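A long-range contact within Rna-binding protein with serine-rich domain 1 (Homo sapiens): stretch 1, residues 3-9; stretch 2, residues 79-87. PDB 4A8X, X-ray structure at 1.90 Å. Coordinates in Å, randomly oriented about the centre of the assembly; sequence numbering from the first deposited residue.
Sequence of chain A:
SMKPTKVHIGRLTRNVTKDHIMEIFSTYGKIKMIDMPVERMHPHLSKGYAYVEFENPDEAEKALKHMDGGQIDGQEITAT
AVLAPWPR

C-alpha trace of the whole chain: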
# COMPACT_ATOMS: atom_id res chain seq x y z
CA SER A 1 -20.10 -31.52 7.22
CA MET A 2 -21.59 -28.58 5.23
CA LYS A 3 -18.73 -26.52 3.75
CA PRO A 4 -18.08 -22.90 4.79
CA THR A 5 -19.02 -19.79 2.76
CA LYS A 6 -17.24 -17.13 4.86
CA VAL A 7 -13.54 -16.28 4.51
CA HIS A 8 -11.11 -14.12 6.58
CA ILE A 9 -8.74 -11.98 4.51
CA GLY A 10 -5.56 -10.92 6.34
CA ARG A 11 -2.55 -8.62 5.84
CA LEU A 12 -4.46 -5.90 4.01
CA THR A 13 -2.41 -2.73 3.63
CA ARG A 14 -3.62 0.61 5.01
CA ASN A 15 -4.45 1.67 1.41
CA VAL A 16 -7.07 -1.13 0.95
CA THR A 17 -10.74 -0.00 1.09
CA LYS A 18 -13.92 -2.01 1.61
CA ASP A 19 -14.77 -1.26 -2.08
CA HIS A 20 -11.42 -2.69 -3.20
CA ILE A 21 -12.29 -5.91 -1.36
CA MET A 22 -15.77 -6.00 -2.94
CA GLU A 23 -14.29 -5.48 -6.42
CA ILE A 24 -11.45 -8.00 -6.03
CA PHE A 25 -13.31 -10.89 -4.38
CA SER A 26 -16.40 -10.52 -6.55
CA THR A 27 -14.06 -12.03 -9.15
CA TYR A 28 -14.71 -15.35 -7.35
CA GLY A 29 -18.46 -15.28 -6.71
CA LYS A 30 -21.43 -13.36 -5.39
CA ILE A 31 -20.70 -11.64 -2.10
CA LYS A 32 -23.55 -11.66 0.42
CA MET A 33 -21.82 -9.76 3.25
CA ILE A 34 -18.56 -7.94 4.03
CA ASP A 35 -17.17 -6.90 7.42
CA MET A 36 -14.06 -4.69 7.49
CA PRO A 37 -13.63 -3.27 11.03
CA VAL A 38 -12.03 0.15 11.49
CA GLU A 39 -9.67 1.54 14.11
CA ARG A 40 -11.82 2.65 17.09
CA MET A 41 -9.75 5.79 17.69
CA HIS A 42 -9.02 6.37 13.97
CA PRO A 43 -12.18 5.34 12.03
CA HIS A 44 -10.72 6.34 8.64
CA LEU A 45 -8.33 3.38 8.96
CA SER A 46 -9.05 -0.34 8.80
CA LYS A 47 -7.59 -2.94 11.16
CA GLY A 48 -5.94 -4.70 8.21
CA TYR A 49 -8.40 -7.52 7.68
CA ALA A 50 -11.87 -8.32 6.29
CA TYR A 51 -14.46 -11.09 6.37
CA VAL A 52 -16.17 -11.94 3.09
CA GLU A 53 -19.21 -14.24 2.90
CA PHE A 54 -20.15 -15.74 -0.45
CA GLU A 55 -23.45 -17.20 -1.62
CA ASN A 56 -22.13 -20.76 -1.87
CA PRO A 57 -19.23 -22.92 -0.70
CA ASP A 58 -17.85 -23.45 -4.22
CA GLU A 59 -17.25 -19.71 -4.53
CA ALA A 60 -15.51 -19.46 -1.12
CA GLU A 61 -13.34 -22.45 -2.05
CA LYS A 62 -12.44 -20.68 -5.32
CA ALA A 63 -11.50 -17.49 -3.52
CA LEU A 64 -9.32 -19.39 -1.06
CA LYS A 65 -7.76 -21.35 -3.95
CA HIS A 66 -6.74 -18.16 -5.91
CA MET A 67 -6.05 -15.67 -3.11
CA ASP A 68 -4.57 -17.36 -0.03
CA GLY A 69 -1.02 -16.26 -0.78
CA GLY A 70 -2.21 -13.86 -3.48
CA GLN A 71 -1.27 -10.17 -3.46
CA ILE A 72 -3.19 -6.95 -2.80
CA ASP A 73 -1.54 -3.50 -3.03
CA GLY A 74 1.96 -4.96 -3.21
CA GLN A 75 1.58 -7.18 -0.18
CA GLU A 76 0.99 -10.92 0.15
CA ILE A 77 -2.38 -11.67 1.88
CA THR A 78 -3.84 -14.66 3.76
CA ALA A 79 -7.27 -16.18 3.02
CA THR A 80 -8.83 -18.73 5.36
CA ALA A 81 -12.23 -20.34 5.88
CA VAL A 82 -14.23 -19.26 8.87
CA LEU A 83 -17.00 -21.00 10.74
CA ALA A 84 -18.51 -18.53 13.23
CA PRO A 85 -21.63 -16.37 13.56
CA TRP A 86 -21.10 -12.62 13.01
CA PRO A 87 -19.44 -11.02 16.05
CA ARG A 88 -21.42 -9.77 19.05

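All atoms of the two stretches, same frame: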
# COMPACT_ATOMS: atom_id res chain seq x y z
N LYS A 3 -19.99 -27.23 3.92
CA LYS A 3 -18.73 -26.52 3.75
C LYS A 3 -18.98 -25.02 4.02
O LYS A 3 -20.11 -24.54 3.92
CB LYS A 3 -18.13 -26.78 2.36
CG LYS A 3 -17.64 -28.24 2.09
CD LYS A 3 -17.10 -28.38 0.64
CE LYS A 3 -16.67 -29.82 0.28
NZ LYS A 3 -16.41 -30.00 -1.20
N PRO A 4 -17.92 -24.30 4.40
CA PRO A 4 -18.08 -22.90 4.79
C PRO A 4 -18.27 -21.98 3.59
O PRO A 4 -17.77 -22.31 2.51
CB PRO A 4 -16.74 -22.57 5.42
CG PRO A 4 -15.76 -23.47 4.71
CD PRO A 4 -16.52 -24.75 4.50
N THR A 5 -18.92 -20.84 3.79
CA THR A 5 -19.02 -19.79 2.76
C THR A 5 -18.32 -18.48 3.13
O THR A 5 -18.19 -17.58 2.30
CB THR A 5 -20.48 -19.45 2.53
OG1 THR A 5 -21.08 -19.13 3.78
CG2 THR A 5 -21.25 -20.65 1.90
N LYS A 6 -17.86 -18.37 4.37
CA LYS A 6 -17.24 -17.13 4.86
C LYS A 6 -15.73 -17.28 4.91
O LYS A 6 -15.21 -18.30 5.35
CB LYS A 6 -17.79 -16.79 6.24
CG LYS A 6 -17.32 -15.41 6.76
CD LYS A 6 -17.72 -15.20 8.25
CE LYS A 6 -19.20 -15.31 8.49
NZ LYS A 6 -19.52 -15.29 9.94
N VAL A 7 -15.01 -16.25 4.48
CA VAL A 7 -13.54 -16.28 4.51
C VAL A 7 -12.97 -15.03 5.22
O VAL A 7 -13.53 -13.93 5.11
CB VAL A 7 -12.94 -16.36 3.07
CG1 VAL A 7 -13.56 -17.55 2.25
CG2 VAL A 7 -13.13 -15.07 2.33
N HIS A 8 -11.86 -15.23 5.96
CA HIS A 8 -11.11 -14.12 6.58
C HIS A 8 -9.95 -13.76 5.65
O HIS A 8 -9.18 -14.62 5.22
CB HIS A 8 -10.57 -14.55 7.95
CG HIS A 8 -9.69 -13.53 8.62
ND1 HIS A 8 -8.34 -13.45 8.36
CD2 HIS A 8 -9.96 -12.58 9.55
CE1 HIS A 8 -7.81 -12.49 9.12
NE2 HIS A 8 -8.77 -11.94 9.84
N ILE A 9 -9.85 -12.50 5.31
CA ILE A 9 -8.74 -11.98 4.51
C ILE A 9 -7.81 -11.16 5.41
O ILE A 9 -8.25 -10.22 6.06
CB ILE A 9 -9.25 -11.04 3.39
CG1 ILE A 9 -10.34 -11.72 2.56
CG2 ILE A 9 -8.10 -10.58 2.51
CD1 ILE A 9 -9.98 -13.12 2.03
N ALA A 79 -5.84 -15.95 3.20
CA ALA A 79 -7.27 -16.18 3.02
C ALA A 79 -7.61 -17.51 3.67
O ALA A 79 -6.98 -18.54 3.39
CB ALA A 79 -7.65 -16.18 1.55
N THR A 80 -8.55 -17.50 4.61
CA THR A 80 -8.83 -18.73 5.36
C THR A 80 -10.32 -18.86 5.66
O THR A 80 -11.02 -17.89 5.94
CB THR A 80 -8.04 -18.79 6.70
OG1 THR A 80 -8.77 -18.08 7.68
CG2 THR A 80 -6.69 -18.15 6.58
N ALA A 81 -10.81 -20.09 5.63
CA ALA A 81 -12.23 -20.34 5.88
C ALA A 81 -12.57 -20.06 7.32
O ALA A 81 -11.78 -20.30 8.23
CB ALA A 81 -12.61 -21.80 5.55
N VAL A 82 -13.77 -19.58 7.53
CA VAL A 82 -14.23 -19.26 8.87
C VAL A 82 -15.60 -19.81 9.15
O VAL A 82 -16.53 -19.61 8.37
CB VAL A 82 -14.29 -17.73 9.04
CG1 VAL A 82 -15.08 -17.35 10.34
CG2 VAL A 82 -12.89 -17.17 9.03
N LEU A 83 -15.72 -20.50 10.28
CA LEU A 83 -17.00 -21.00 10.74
C LEU A 83 -17.32 -20.31 12.07
O LEU A 83 -16.92 -20.78 13.14
CB LEU A 83 -16.95 -22.52 10.94
CG LEU A 83 -16.86 -23.42 9.71
CD1 LEU A 83 -16.54 -24.84 10.10
CD2 LEU A 83 -18.15 -23.41 8.91
N ALA A 84 -18.07 -19.21 12.01
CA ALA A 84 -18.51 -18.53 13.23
C ALA A 84 -19.64 -17.55 12.90
O ALA A 84 -19.66 -17.00 11.82
CB ALA A 84 -17.36 -17.80 13.86
N PRO A 85 -20.58 -17.35 13.82
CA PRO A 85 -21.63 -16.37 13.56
C PRO A 85 -21.00 -14.98 13.54
O PRO A 85 -19.88 -14.84 14.05
CB PRO A 85 -22.58 -16.52 14.75
CG PRO A 85 -22.17 -17.78 15.43
CD PRO A 85 -20.72 -17.97 15.13
N TRP A 86 -21.67 -13.97 12.99
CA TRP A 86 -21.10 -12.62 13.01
C TRP A 86 -20.88 -12.14 14.44
O TRP A 86 -21.64 -12.51 15.32
CB TRP A 86 -22.03 -11.67 12.31
CG TRP A 86 -22.13 -12.00 10.88
CD1 TRP A 86 -23.18 -12.58 10.24
CD2 TRP A 86 -21.11 -11.79 9.90
NE1 TRP A 86 -22.89 -12.72 8.90
CE2 TRP A 86 -21.63 -12.24 8.67
CE3 TRP A 86 -19.83 -11.24 9.94
CZ2 TRP A 86 -20.90 -12.18 7.49
CZ3 TRP A 86 -19.11 -11.17 8.77
CH2 TRP A 86 -19.65 -11.63 7.56
N PRO A 87 -19.83 -11.35 14.68
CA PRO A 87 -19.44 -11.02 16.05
C PRO A 87 -20.53 -10.29 16.82
O PRO A 87 -21.32 -9.56 16.23
CB PRO A 87 -18.22 -10.11 15.85
CG PRO A 87 -17.62 -10.57 14.56
CD PRO A 87 -18.80 -10.93 13.70
O HOH W 1 -18.53 -20.33 6.40
O HOH W 2 -18.88 -18.45 9.33
O HOH W 3 -17.92 -13.59 11.56

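Lys3 and Thr5 point their CA-to-CB bonds away from stretch 2, and the contact begins between them at Pro4, whose ring packs on two apolar side chains: CG lies 3.7 Å from Ala81 CB, and CB lies 3.9 Å from Leu83 CD2.

Lys6 contributes most, through both backbone and side chain. Its O accepts a hydrogen bond from Val82 N (2.9 Å, N-H...O angle 152°). In the other direction a water intervenes: water 1 accepts from Lys6 N (2.9 Å) and donates to Val82 O (2.9 Å). The side chain reaches along stretch 2, so that Lys6 NZ donates to Ala84 O at 2.5 Å, a short bond. The same NZ sits 3.9 Å from the centroid of the six-membered ring of Trp86, only 12° off the ring normal, which places the charge over the face as a cation-pi contact; Lys6 CE lies 3.8 Å from that centroid. Water 3 also accepts from Lys6 NZ (2.8 Å).

Val7 pairs with Ala81 without hydrogen bonds, its CA 3.3 Å from Thr80 O in a CA-H...O contact. At His8 the antiparallel pairing is complete: His8 N donates to Thr80 O (2.8 Å, 167°) and Thr80 N to His8 O (3.0 Å, 152°). His8 CB also meets Val82 CG2 at 3.7 Å. Ile9 CD1 closes the contact against Ala79 CB, 3.9 Å away.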